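Local coordinates for protein aminopeptidase N (Francisella tularensis subsp. tularensis, PDB 5DLL) that probably degrades intracellular peptides as a zinc-dependent M1-family aminopeptidase, releasing N-terminal amino acids, alanine preferentially, at residues A[574-579]-A[612-617]; A[19-24]-A[322-327]; A[819-824]-A[854-859]; A[210-213]-A[219-222]. One frame throughout, in Å; residues are numbered along the deposited sequence.

Contact 1 (A[574-579]-A[612-617]); sequences QIATNI and LLIPIE
Ile614 reaches Ala576 with the last atom of its longer branch. From CB, which leaves the backbone at an angle to helix 565-581, CG1 is set anti to the carbonyl carbon (chi1 -64°), and a second bend (chi2 -75°) carries CD1 round to the helix, where it meets the methyl CB of Ala576 at 4.0 Å. The isoleucine is shared: its side chain also touches Val640 and Leu643 of helix 629-646, so it fills the angle between two helices. Pro615 takes the next place on the same helix face. Its CD lies 4.3 Å from Ala576 CB, and its CG comes to 3.6 Å from Thr577 OG1, a contact of ring carbon with hydroxyl oxygen. That hydroxyl has its polar partner within its own helix, the carbonyl of Gln573 one turn back. The backbone of the loop is held by side chains of helices 565-581 and 629-646, Gln573 binding Leu613 O while Arg636 binds the carbonyl oxygens of Ile614 and Pro615. An apolar inter-helix linker laid against an earlier helix, with its carbonyls claimed by long polar side chains, illustrates how successive helices are joined in the ARM-type, all-helical C-terminal domain of M1 aminopeptidases.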
loop_
_atom_site.group_PDB
_atom_site.type_symbol
_atom_site.label_atom_id
_atom_site.label_comp_id
_atom_site.label_asym_id
_atom_site.label_seq_id
_atom_site.Cartn_x
_atom_site.Cartn_y
_atom_site.Cartn_z
ATOM N N GLN A 574 -19.851 -0.419 -15.095
ATOM C CA GLN A 574 -19.695 -0.874 -16.476
ATOM C C GLN A 574 -20.754 -0.274 -17.395
ATOM O O GLN A 574 -20.481 0.010 -18.560
ATOM C CB GLN A 574 -19.761 -2.399 -16.541
ATOM C CG GLN A 574 -19.548 -2.967 -17.935
ATOM C CD GLN A 574 -18.941 -4.357 -17.916
ATOM O OE1 GLN A 574 -17.900 -4.586 -17.297
ATOM N NE2 GLN A 574 -19.583 -5.294 -18.608
ATOM N N ILE A 575 -21.960 -0.089 -16.867
ATOM C CA ILE A 575 -23.060 0.513 -17.622
ATOM C C ILE A 575 -22.798 2.000 -17.845
ATOM O O ILE A 575 -22.791 2.469 -18.983
ATOM C CB ILE A 575 -24.410 0.325 -16.896
ATOM C CG1 ILE A 575 -24.830 -1.149 -16.936
ATOM C CG2 ILE A 575 -25.498 1.184 -17.527
ATOM C CD1 ILE A 575 -25.852 -1.527 -15.885
ATOM N N ALA A 576 -22.585 2.728 -16.749
ATOM C CA ALA A 576 -22.313 4.169 -16.793
ATOM C C ALA A 576 -21.136 4.516 -17.713
ATOM O O ALA A 576 -21.162 5.529 -18.399
ATOM C CB ALA A 576 -22.055 4.697 -15.387
ATOM N N THR A 577 -20.111 3.669 -17.721
ATOM C CA THR A 577 -18.953 3.857 -18.589
ATOM C C THR A 577 -19.323 3.702 -20.065
ATOM O O THR A 577 -18.916 4.521 -20.893
ATOM C CB THR A 577 -17.820 2.877 -18.213
ATOM O OG1 THR A 577 -17.343 3.198 -16.901
ATOM C CG2 THR A 577 -16.655 2.955 -19.200
ATOM N N ASN A 578 -20.094 2.665 -20.388
ATOM C CA ASN A 578 -20.533 2.430 -21.767
ATOM C C ASN A 578 -21.520 3.488 -22.276
ATOM O O ASN A 578 -21.578 3.758 -23.475
ATOM C CB ASN A 578 -21.127 1.027 -21.915
ATOM C CG ASN A 578 -20.087 -0.069 -21.740
ATOM O OD1 ASN A 578 -18.875 0.184 -21.781
ATOM N ND2 ASN A 578 -20.554 -1.298 -21.543
ATOM N N ILE A 579 -22.280 4.085 -21.361
ATOM C CA ILE A 579 -23.133 5.232 -21.683
ATOM C C ILE A 579 -22.294 6.433 -22.119
ATOM O O ILE A 579 -22.635 7.122 -23.083
ATOM C CB ILE A 579 -24.015 5.632 -20.469
ATOM C CG1 ILE A 579 -25.108 4.579 -20.220
ATOM C CG2 ILE A 579 -24.636 7.016 -20.655
ATOM C CD1 ILE A 579 -26.262 4.608 -21.206
ATOM N N LEU A 612 -22.770 5.035 -6.628
ATOM C CA LEU A 612 -23.484 6.195 -7.161
ATOM C C LEU A 612 -22.562 7.290 -7.710
ATOM O O LEU A 612 -23.022 8.181 -8.431
ATOM C CB LEU A 612 -24.429 6.784 -6.104
ATOM C CG LEU A 612 -25.639 5.947 -5.661
ATOM C CD1 LEU A 612 -26.517 6.774 -4.736
ATOM C CD2 LEU A 612 -26.465 5.425 -6.825
ATOM N N LEU A 613 -21.274 7.239 -7.383
ATOM C CA LEU A 613 -20.328 8.207 -7.935
ATOM C C LEU A 613 -19.878 7.729 -9.313
ATOM O O LEU A 613 -19.321 6.639 -9.447
ATOM C CB LEU A 613 -19.135 8.405 -6.995
ATOM C CG LEU A 613 -18.384 9.740 -7.092
ATOM C CD1 LEU A 613 -19.332 10.936 -7.051
ATOM C CD2 LEU A 613 -17.357 9.837 -5.972
ATOM N N ILE A 614 -20.143 8.550 -10.328
ATOM C CA ILE A 614 -19.820 8.222 -11.722
ATOM C C ILE A 614 -18.293 8.133 -11.882
ATOM O O ILE A 614 -17.573 8.993 -11.362
ATOM C CB ILE A 614 -20.408 9.284 -12.693
ATOM C CG1 ILE A 614 -21.942 9.297 -12.631
ATOM C CG2 ILE A 614 -19.973 9.043 -14.133
ATOM C CD1 ILE A 614 -22.614 8.136 -13.336
ATOM N N PRO A 615 -17.792 7.092 -12.590
ATOM C CA PRO A 615 -16.338 6.944 -12.746
ATOM C C PRO A 615 -15.665 8.232 -13.210
ATOM O O PRO A 615 -16.141 8.871 -14.153
ATOM C CB PRO A 615 -16.196 5.866 -13.827
ATOM C CG PRO A 615 -17.465 5.095 -13.787
ATOM C CD PRO A 615 -18.536 5.998 -13.247
ATOM N N ILE A 616 -14.583 8.617 -12.539
ATOM C CA ILE A 616 -13.815 9.792 -12.948
ATOM C C ILE A 616 -13.209 9.610 -14.345
ATOM O O ILE A 616 -13.066 8.487 -14.846
ATOM C CB ILE A 616 -12.723 10.182 -11.921
ATOM C CG1 ILE A 616 -11.790 9.002 -11.619
ATOM C CG2 ILE A 616 -13.366 10.701 -10.642
ATOM C CD1 ILE A 616 -10.495 9.411 -10.953
ATOM N N GLU A 617 -12.848 10.732 -14.955
ATOM C CA GLU A 617 -12.506 10.780 -16.374
ATOM C C GLU A 617 -11.264 9.950 -16.712
ATOM O O GLU A 617 -11.209 9.306 -17.765
ATOM C CB GLU A 617 -12.321 12.234 -16.824
ATOM C CG GLU A 617 -13.544 13.120 -16.595
ATOM C CD GLU A 617 -13.485 13.906 -15.290
ATOM O OE1 GLU A 617 -14.123 13.490 -14.297
ATOM O OE2 GLU A 617 -12.789 14.940 -15.257
#

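Contact 2 (A[19-24]-A[322-327]); sequences KDYKPS and CRDWFQ
Tyr21 and Arg323 form a flat cation-pi stack. The phenol CG stands anti to the backbone N (chi1 172°), which swings the ring out of the 19-24 loop and lays one face against the arginine. Arg323 starts with an extended chain and then bends at chi3 (73°), turning its guanidinium parallel to that ring: the planes differ by 7° and CZ lies 3.8 Å from the ring centroid. NE sits over the middle of the ring, while NH1 is nearest CD2. The aliphatic part contributes as well, for CD rests over the same face, 3.5 Å from Tyr21 CZ, in a CH-pi contact.

What fixes the rotation of the guanidinium is Asp324. Arg323 offers NE and NH2 side-on to a single oxygen, with OD2 essentially in the guanidinium plane and 2.8 Å from NH2. One edge of the group is thus spent on the salt bridge, and a face remains for tyrosine. The other carboxylate oxygen, OD1, turns back to its own loop and accepts from Phe326 N at 2.9 Å, making an Asx turn; Asp324, held by its own loop, in turn positions the arginine. Tyr21 OH, which lies against Arg323 CG, is hydrogen-bonded to Asp148.

The contact joins the loop between strands 16-17 and 26-36, at the start of the N-terminal domain, to the loop leading from strand 321-322 into helix 328-346 of the catalytic domain, where Arg323 also pairs through its backbone with Val428 of strand 427-428.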
loop_
_atom_site.group_PDB
_atom_site.type_symbol
_atom_site.label_atom_id
_atom_site.label_comp_id
_atom_site.label_asym_id
_atom_site.label_seq_id
_atom_site.Cartn_x
_atom_site.Cartn_y
_atom_site.Cartn_z
ATOM N N LYS A 19 17.658 -19.208 -9.249
ATOM C CA LYS A 19 18.160 -20.582 -9.388
ATOM C C LYS A 19 19.572 -20.772 -8.818
ATOM O O LYS A 19 19.997 -21.904 -8.589
ATOM C CB LYS A 19 18.130 -21.018 -10.856
ATOM C CG LYS A 19 19.161 -20.329 -11.737
ATOM C CD LYS A 19 18.770 -20.394 -13.206
ATOM C CE LYS A 19 19.877 -19.860 -14.102
ATOM N NZ LYS A 19 20.199 -18.432 -13.829
ATOM N N ASP A 20 20.293 -19.673 -8.594
ATOM C CA ASP A 20 21.624 -19.728 -7.980
ATOM C C ASP A 20 21.616 -19.902 -6.458
ATOM O O ASP A 20 22.684 -20.064 -5.864
ATOM C CB ASP A 20 22.427 -18.465 -8.323
ATOM C CG ASP A 20 22.773 -18.368 -9.797
ATOM O OD1 ASP A 20 22.709 -19.405 -10.500
ATOM O OD2 ASP A 20 23.122 -17.252 -10.248
ATOM N N TYR A 21 20.445 -19.867 -5.822
ATOM C CA TYR A 21 20.392 -19.914 -4.363
ATOM C C TYR A 21 21.117 -21.144 -3.814
ATOM O O TYR A 21 20.871 -22.272 -4.245
ATOM C CB TYR A 21 18.950 -19.879 -3.824
ATOM C CG TYR A 21 18.888 -20.125 -2.321
ATOM C CD1 TYR A 21 19.076 -19.079 -1.406
ATOM C CD2 TYR A 21 18.684 -21.410 -1.813
ATOM C CE1 TYR A 21 19.041 -19.309 -0.035
ATOM C CE2 TYR A 21 18.653 -21.646 -0.446
ATOM C CZ TYR A 21 18.833 -20.596 0.437
ATOM O OH TYR A 21 18.797 -20.849 1.788
ATOM N N LYS A 22 22.028 -20.890 -2.877
ATOM C CA LYS A 22 22.647 -21.927 -2.065
ATOM C C LYS A 22 22.467 -21.531 -0.606
ATOM O O LYS A 22 22.638 -20.358 -0.265
ATOM C CB LYS A 22 24.143 -22.041 -2.365
ATOM C CG LYS A 22 24.506 -23.024 -3.465
ATOM C CD LYS A 22 26.019 -23.110 -3.612
ATOM C CE LYS A 22 26.438 -23.928 -4.825
ATOM N NZ LYS A 22 26.235 -25.389 -4.630
ATOM N N PRO A 23 22.126 -22.499 0.266
ATOM C CA PRO A 23 22.083 -22.143 1.680
ATOM C C PRO A 23 23.462 -21.720 2.173
ATOM O O PRO A 23 24.475 -22.175 1.637
ATOM C CB PRO A 23 21.627 -23.435 2.367
ATOM C CG PRO A 23 21.904 -24.524 1.395
ATOM C CD PRO A 23 21.782 -23.913 0.034
ATOM N N SER A 24 23.495 -20.840 3.168
ATOM C CA SER A 24 24.749 -20.426 3.785
ATOM C C SER A 24 25.479 -21.648 4.340
ATOM O O SER A 24 24.858 -22.506 4.959
ATOM C CB SER A 24 24.477 -19.431 4.910
ATOM O OG SER A 24 25.688 -18.940 5.450
ATOM N N CYS A 322 11.235 -14.633 4.992
ATOM C CA CYS A 322 11.576 -15.060 3.634
ATOM C C CYS A 322 13.006 -15.610 3.584
ATOM O O CYS A 322 13.903 -15.086 4.241
ATOM C CB CYS A 322 11.400 -13.904 2.631
ATOM S SG CYS A 322 12.214 -12.337 3.055
ATOM N N ARG A 323 13.199 -16.675 2.805
ATOM C CA ARG A 323 14.509 -17.314 2.627
ATOM C C ARG A 323 15.454 -16.422 1.832
ATOM O O ARG A 323 16.642 -16.310 2.155
ATOM C CB ARG A 323 14.328 -18.642 1.897
ATOM C CG ARG A 323 15.596 -19.458 1.716
ATOM C CD ARG A 323 15.383 -20.550 0.683
ATOM N NE ARG A 323 15.315 -20.009 -0.673
ATOM C CZ ARG A 323 15.196 -20.743 -1.777
ATOM N NH1 ARG A 323 15.128 -22.072 -1.708
ATOM N NH2 ARG A 323 15.146 -20.144 -2.963
ATOM N N ASP A 324 14.915 -15.809 0.780
ATOM C CA ASP A 324 15.644 -14.845 -0.036
ATOM C C ASP A 324 14.696 -13.716 -0.448
ATOM O O ASP A 324 13.504 -13.778 -0.162
ATOM C CB ASP A 324 16.244 -15.540 -1.260
ATOM C CG ASP A 324 15.197 -16.252 -2.100
ATOM O OD1 ASP A 324 14.268 -15.575 -2.596
ATOM O OD2 ASP A 324 15.302 -17.487 -2.269
ATOM N N TRP A 325 15.215 -12.700 -1.129
ATOM C CA TRP A 325 14.410 -11.525 -1.477
ATOM C C TRP A 325 13.548 -11.691 -2.738
ATOM O O TRP A 325 12.812 -10.773 -3.098
ATOM C CB TRP A 325 15.306 -10.291 -1.607
ATOM C CG TRP A 325 16.046 -9.978 -0.341
ATOM C CD1 TRP A 325 17.389 -10.098 -0.122
ATOM C CD2 TRP A 325 15.478 -9.512 0.890
ATOM N NE1 TRP A 325 17.693 -9.725 1.168
ATOM C CE2 TRP A 325 16.538 -9.362 1.810
ATOM C CE3 TRP A 325 14.177 -9.203 1.301
ATOM C CZ2 TRP A 325 16.336 -8.915 3.117
ATOM C CZ3 TRP A 325 13.975 -8.758 2.601
ATOM C CH2 TRP A 325 15.048 -8.620 3.495
ATOM N N PHE A 326 13.631 -12.845 -3.404
ATOM C CA PHE A 326 12.693 -13.185 -4.493
ATOM C C PHE A 326 11.359 -13.623 -3.883
ATOM O O PHE A 326 10.298 -13.549 -4.513
ATOM C CB PHE A 326 13.242 -14.316 -5.376
ATOM C CG PHE A 326 14.567 -14.009 -6.021
ATOM C CD1 PHE A 326 15.762 -14.328 -5.384
ATOM C CD2 PHE A 326 14.621 -13.416 -7.275
ATOM C CE1 PHE A 326 16.983 -14.053 -5.982
ATOM C CE2 PHE A 326 15.836 -13.140 -7.881
ATOM C CZ PHE A 326 17.020 -13.461 -7.233
ATOM N N GLN A 327 11.448 -14.063 -2.631
ATOM C CA GLN A 327 10.328 -14.567 -1.858
ATOM C C GLN A 327 9.538 -13.443 -1.159
ATOM O O GLN A 327 8.857 -13.682 -0.161
ATOM C CB GLN A 327 10.876 -15.570 -0.824
ATOM C CG GLN A 327 10.599 -17.038 -1.111
ATOM C CD GLN A 327 11.051 -17.528 -2.477
ATOM O OE1 GLN A 327 10.253 -18.047 -3.260
ATOM N NE2 GLN A 327 12.333 -17.394 -2.756
#

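Contact 3 (A[819-824]-A[854-859]); sequences VAARMA and SKNVFE
Val857 presents CG2 to the helix opposite because its chi1 of 170° sets CG1 anti to the backbone N and leaves CG2 anti to the carbonyl carbon. Asn856, also extended at its first torsion (chi1 -171°), brings its amide alongside the same neighbour. The valine methyl settles between two consecutive alanines: CG2 is 4.0 Å from Ala820 CB and 4.4 Å from Ala821 CB, and it also comes to 4.0 Å from the backbone N of Ala821. Beside it, the asparagine ND2 lies 4.2 Å from Ala821 CB, so one methyl is touched by both residues of the second helix.

Small side chains on one partner let the backbones draw together, with Ala821 and Val857 CA atoms 5.3 Å apart. The helix axes approach to 9.2 Å and run nearly parallel, crossing at -17°. The intervening chain, including helix 835-849, brings the later helix back in the same direction, a recurrent theme in alpha-solenoid folds such as this C-terminal ARM-type domain. Helix 800-815 covers one side, Leu812 meeting Ala820 and Asp813 touching both Ala820 and Val857; Asp813 also binds the hydroxyl of Ser854, the N-cap residue. Between the two segments themselves, then, cohesion comes from dispersion and the burial of methyl groups, dictated by shape, whereas directional bonding is supplied at the margin by the Ser854-Asp813 link.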
loop_
_atom_site.group_PDB
_atom_site.type_symbol
_atom_site.label_atom_id
_atom_site.label_comp_id
_atom_site.label_asym_id
_atom_site.label_seq_id
_atom_site.Cartn_x
_atom_site.Cartn_y
_atom_site.Cartn_z
ATOM N N VAL A 819 12.199 14.820 -6.936
ATOM C CA VAL A 819 10.878 15.437 -7.029
ATOM C C VAL A 819 10.612 15.965 -8.437
ATOM O O VAL A 819 9.510 15.797 -8.970
ATOM C CB VAL A 819 10.731 16.588 -6.006
ATOM C CG1 VAL A 819 9.445 17.375 -6.232
ATOM C CG2 VAL A 819 10.764 16.041 -4.587
ATOM N N ALA A 820 11.614 16.604 -9.033
ATOM C CA ALA A 820 11.500 17.092 -10.410
ATOM C C ALA A 820 11.215 15.947 -11.391
ATOM O O ALA A 820 10.431 16.100 -12.329
ATOM C CB ALA A 820 12.765 17.838 -10.813
ATOM N N ALA A 821 11.851 14.801 -11.158
ATOM C CA ALA A 821 11.667 13.620 -11.997
ATOM C C ALA A 821 10.268 13.016 -11.848
ATOM O O ALA A 821 9.685 12.546 -12.831
ATOM C CB ALA A 821 12.726 12.579 -11.669
ATOM N N ARG A 822 9.741 13.018 -10.623
ATOM C CA ARG A 822 8.390 12.512 -10.359
ATOM C C ARG A 822 7.355 13.343 -11.093
ATOM O O ARG A 822 6.531 12.808 -11.834
ATOM C CB ARG A 822 8.068 12.514 -8.862
ATOM C CG ARG A 822 8.705 11.381 -8.076
ATOM C CD ARG A 822 7.951 11.140 -6.777
ATOM N NE ARG A 822 8.725 10.355 -5.813
ATOM C CZ ARG A 822 9.661 10.843 -4.997
ATOM N NH1 ARG A 822 9.983 12.135 -5.001
ATOM N NH2 ARG A 822 10.289 10.022 -4.164
ATOM N N MET A 823 7.413 14.658 -10.902
ATOM C CA MET A 823 6.466 15.562 -11.552
ATOM C C MET A 823 6.531 15.458 -13.064
ATOM O O MET A 823 5.561 15.777 -13.744
ATOM C CB MET A 823 6.705 17.014 -11.126
ATOM C CG MET A 823 6.350 17.306 -9.677
ATOM S SD MET A 823 4.745 16.646 -9.166
ATOM C CE MET A 823 5.231 15.121 -8.360
ATOM N N ALA A 824 7.676 15.021 -13.581
ATOM C CA ALA A 824 7.853 14.824 -15.014
ATOM C C ALA A 824 7.042 13.644 -15.547
ATOM O O ALA A 824 6.647 13.660 -16.714
ATOM C CB ALA A 824 9.329 14.657 -15.352
ATOM N N SER A 854 19.499 18.334 -14.629
ATOM C CA SER A 854 20.346 17.349 -13.971
ATOM C C SER A 854 20.363 16.053 -14.771
ATOM O O SER A 854 19.482 15.808 -15.600
ATOM C CB SER A 854 19.836 17.067 -12.556
ATOM O OG SER A 854 18.523 16.517 -12.578
ATOM N N LYS A 855 21.376 15.232 -14.512
ATOM C CA LYS A 855 21.512 13.931 -15.160
ATOM C C LYS A 855 20.241 13.098 -14.982
ATOM O O LYS A 855 19.699 12.587 -15.951
ATOM C CB LYS A 855 22.729 13.190 -14.594
ATOM C CG LYS A 855 22.902 11.760 -15.086
ATOM C CD LYS A 855 24.218 11.169 -14.601
ATOM C CE LYS A 855 24.188 9.647 -14.586
ATOM N NZ LYS A 855 23.229 9.099 -13.583
ATOM N N ASN A 856 19.769 12.994 -13.740
ATOM C CA ASN A 856 18.575 12.209 -13.390
ATOM C C ASN A 856 17.380 12.508 -14.306
ATOM O O ASN A 856 16.831 11.606 -14.948
ATOM C CB ASN A 856 18.201 12.470 -11.914
ATOM C CG ASN A 856 17.110 11.537 -11.394
ATOM O OD1 ASN A 856 16.767 10.536 -12.024
ATOM N ND2 ASN A 856 16.566 11.865 -10.223
ATOM N N VAL A 857 17.005 13.782 -14.367
ATOM C CA VAL A 857 15.871 14.247 -15.166
ATOM C C VAL A 857 16.121 14.115 -16.673
ATOM O O VAL A 857 15.219 13.725 -17.420
ATOM C CB VAL A 857 15.545 15.721 -14.830
ATOM C CG1 VAL A 857 14.535 16.302 -15.811
ATOM C CG2 VAL A 857 15.051 15.838 -13.394
ATOM N N PHE A 858 17.333 14.461 -17.113
ATOM C CA PHE A 858 17.724 14.321 -18.519
ATOM C C PHE A 858 17.580 12.875 -19.000
ATOM O O PHE A 858 17.126 12.639 -20.116
ATOM C CB PHE A 858 19.170 14.802 -18.743
ATOM C CG PHE A 858 19.609 14.746 -20.183
ATOM C CD1 PHE A 858 19.348 15.804 -21.045
ATOM C CD2 PHE A 858 20.259 13.626 -20.685
ATOM C CE1 PHE A 858 19.727 15.747 -22.376
ATOM C CE2 PHE A 858 20.639 13.562 -22.017
ATOM C CZ PHE A 858 20.372 14.625 -22.864
ATOM N N GLU A 859 17.967 11.920 -18.157
ATOM C CA GLU A 859 17.934 10.492 -18.502
ATOM C C GLU A 859 16.501 9.986 -18.655
ATOM O O GLU A 859 16.151 9.375 -19.663
ATOM C CB GLU A 859 18.647 9.658 -17.426
ATOM C CG GLU A 859 20.113 10.015 -17.195
ATOM C CD GLU A 859 21.089 9.059 -17.853
ATOM O OE1 GLU A 859 21.874 9.514 -18.712
ATOM O OE2 GLU A 859 21.077 7.859 -17.503
#

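Contact 4 (A[210-213]-A[219-222]); sequences KDTY and RKVS
Tyr213 and Val221 face each other through their flat backbone amides and carbonyls, each residue giving one N-H and accepting one. Val221 O receives Tyr213 N in the carbonyl plane at 3.2 Å, whereas in the return bond Val221 N lies 3.1 Å from Tyr213 O but is tilted 28° from that carbonyl's plane. The short strand segments run 153° apart in direction. The phenol ring of Tyr213 leaves this pairing with CG anti to the backbone N (chi1 178°), so that it heads off to helix 236-253, touching Met246 and Lys247 and bonding Glu250 through OH. Val221 points to the same face and also meets Met246; its CB is 3.6 Å from Tyr213 O.

This is a two-stranded antiparallel beta hairpin, strands 207-214 and 220-227, at the margin of the mixed sheet of the catalytic domain: within the chain 207-214 is an outermost strand, and 220-227 continues the sheet to strand 261-267. Tyr213 with Val221 is its hydrogen-bonded pair, and Thr212 with Ser222 the adjacent non-hydrogen-bonded one, where CA-CA falls to 5.0 Å.

On the Thr212 face the methyl CG2 does the touching. Placed anti to the backbone N, it passes across the aliphatic chain of Lys220 near CG and lies 3.5 Å from Val221 O. Thr212 CA makes a CA-H...O contact with that oxygen. The carboxylate of Asp211 turns forward along its own strand, OD1 accepting from Thr212 N at 2.6 Å, while OD2 forms a salt bridge with Lys243 of helix 236-253.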
loop_
_atom_site.group_PDB
_atom_site.type_symbol
_atom_site.label_atom_id
_atom_site.label_comp_id
_atom_site.label_asym_id
_atom_site.label_seq_id
_atom_site.Cartn_x
_atom_site.Cartn_y
_atom_site.Cartn_z
ATOM N N LYS A 210 2.592 5.442 27.304
ATOM C CA LYS A 210 2.640 4.056 27.756
ATOM C C LYS A 210 1.246 3.574 28.150
ATOM O O LYS A 210 0.460 4.316 28.741
ATOM C CB LYS A 210 3.627 3.906 28.916
ATOM C CG LYS A 210 5.053 4.263 28.533
ATOM C CD LYS A 210 6.067 3.512 29.382
ATOM C CE LYS A 210 7.495 3.790 28.935
ATOM N NZ LYS A 210 7.945 5.160 29.302
ATOM N N ASP A 211 0.946 2.327 27.803
ATOM C CA ASP A 211 -0.372 1.739 28.036
ATOM C C ASP A 211 -0.202 0.221 28.096
ATOM O O ASP A 211 0.932 -0.270 28.065
ATOM C CB ASP A 211 -1.331 2.141 26.909
ATOM C CG ASP A 211 -2.798 2.068 27.315
ATOM O OD1 ASP A 211 -3.142 1.334 28.267
ATOM O OD2 ASP A 211 -3.616 2.743 26.661
ATOM N N THR A 212 -1.312 -0.514 28.190
ATOM C CA THR A 212 -1.269 -1.965 28.373
ATOM C C THR A 212 -2.313 -2.697 27.522
ATOM O O THR A 212 -3.321 -2.118 27.114
ATOM C CB THR A 212 -1.490 -2.336 29.856
ATOM O OG1 THR A 212 -0.908 -1.335 30.700
ATOM C CG2 THR A 212 -0.865 -3.685 30.181
ATOM N N TYR A 213 -2.042 -3.972 27.252
ATOM C CA TYR A 213 -2.973 -4.854 26.560
ATOM C C TYR A 213 -2.871 -6.264 27.143
ATOM O O TYR A 213 -1.783 -6.833 27.200
ATOM C CB TYR A 213 -2.669 -4.891 25.056
ATOM C CG TYR A 213 -3.579 -5.829 24.298
ATOM C CD1 TYR A 213 -4.821 -5.403 23.843
ATOM C CD2 TYR A 213 -3.212 -7.151 24.067
ATOM C CE1 TYR A 213 -5.667 -6.262 23.167
ATOM C CE2 TYR A 213 -4.055 -8.023 23.397
ATOM C CZ TYR A 213 -5.280 -7.571 22.950
ATOM O OH TYR A 213 -6.121 -8.427 22.281
ATOM N N ARG A 219 -1.548 -12.632 29.564
ATOM C CA ARG A 219 -0.263 -11.992 29.841
ATOM C C ARG A 219 -0.355 -10.488 29.622
ATOM O O ARG A 219 -1.045 -10.027 28.715
ATOM C CB ARG A 219 0.851 -12.569 28.967
ATOM C CG ARG A 219 2.210 -12.566 29.655
ATOM C CD ARG A 219 3.376 -12.598 28.678
ATOM N NE ARG A 219 3.052 -13.313 27.442
ATOM C CZ ARG A 219 2.948 -12.761 26.231
ATOM N NH1 ARG A 219 3.155 -11.461 26.040
ATOM N NH2 ARG A 219 2.640 -13.527 25.192
ATOM N N LYS A 220 0.360 -9.736 30.455
ATOM C CA LYS A 220 0.359 -8.277 30.408
ATOM C C LYS A 220 1.475 -7.760 29.499
ATOM O O LYS A 220 2.660 -7.961 29.775
ATOM C CB LYS A 220 0.537 -7.724 31.818
ATOM C CG LYS A 220 0.325 -6.225 31.941
ATOM C CD LYS A 220 0.621 -5.734 33.353
ATOM C CE LYS A 220 2.080 -5.949 33.731
ATOM N NZ LYS A 220 2.469 -5.184 34.943
ATOM N N VAL A 221 1.081 -7.092 28.415
ATOM C CA VAL A 221 2.013 -6.577 27.412
ATOM C C VAL A 221 2.108 -5.054 27.515
ATOM O O VAL A 221 1.109 -4.354 27.360
ATOM C CB VAL A 221 1.561 -6.963 25.985
ATOM C CG1 VAL A 221 2.459 -6.321 24.935
ATOM C CG2 VAL A 221 1.555 -8.478 25.816
ATOM N N SER A 222 3.310 -4.542 27.767
ATOM C CA SER A 222 3.521 -3.099 27.824
ATOM C C SER A 222 3.571 -2.515 26.408
ATOM O O SER A 222 4.345 -2.972 25.564
ATOM C CB SER A 222 4.806 -2.771 28.589
ATOM O OG SER A 222 4.897 -1.381 28.847
#

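How the contacts relate
Contact 2 spans nearly three hundred residues and encloses contact 4 along the chain; contacts 1 and 3 follow in series. Contact 2 joins the N-terminal domain to the catalytic domain, whereas contact 4 lies in the edge hairpin of the catalytic domain's mixed sheet, their centres 37 Å apart. Contacts 1 and 3 share the helical C-terminal domain, 35 Å between centres and about 17 Å between nearest atoms, contact 1 setting a loop on a helix and contact 3 a helix on a helix, each across some thirty residues of chain. Contact 1 lies across the chain's centre from contacts 2 and 4. None touches another, so the four sample inter-domain, sheet-edge and helical-domain interactions in parts of the fold away from the zinc centre.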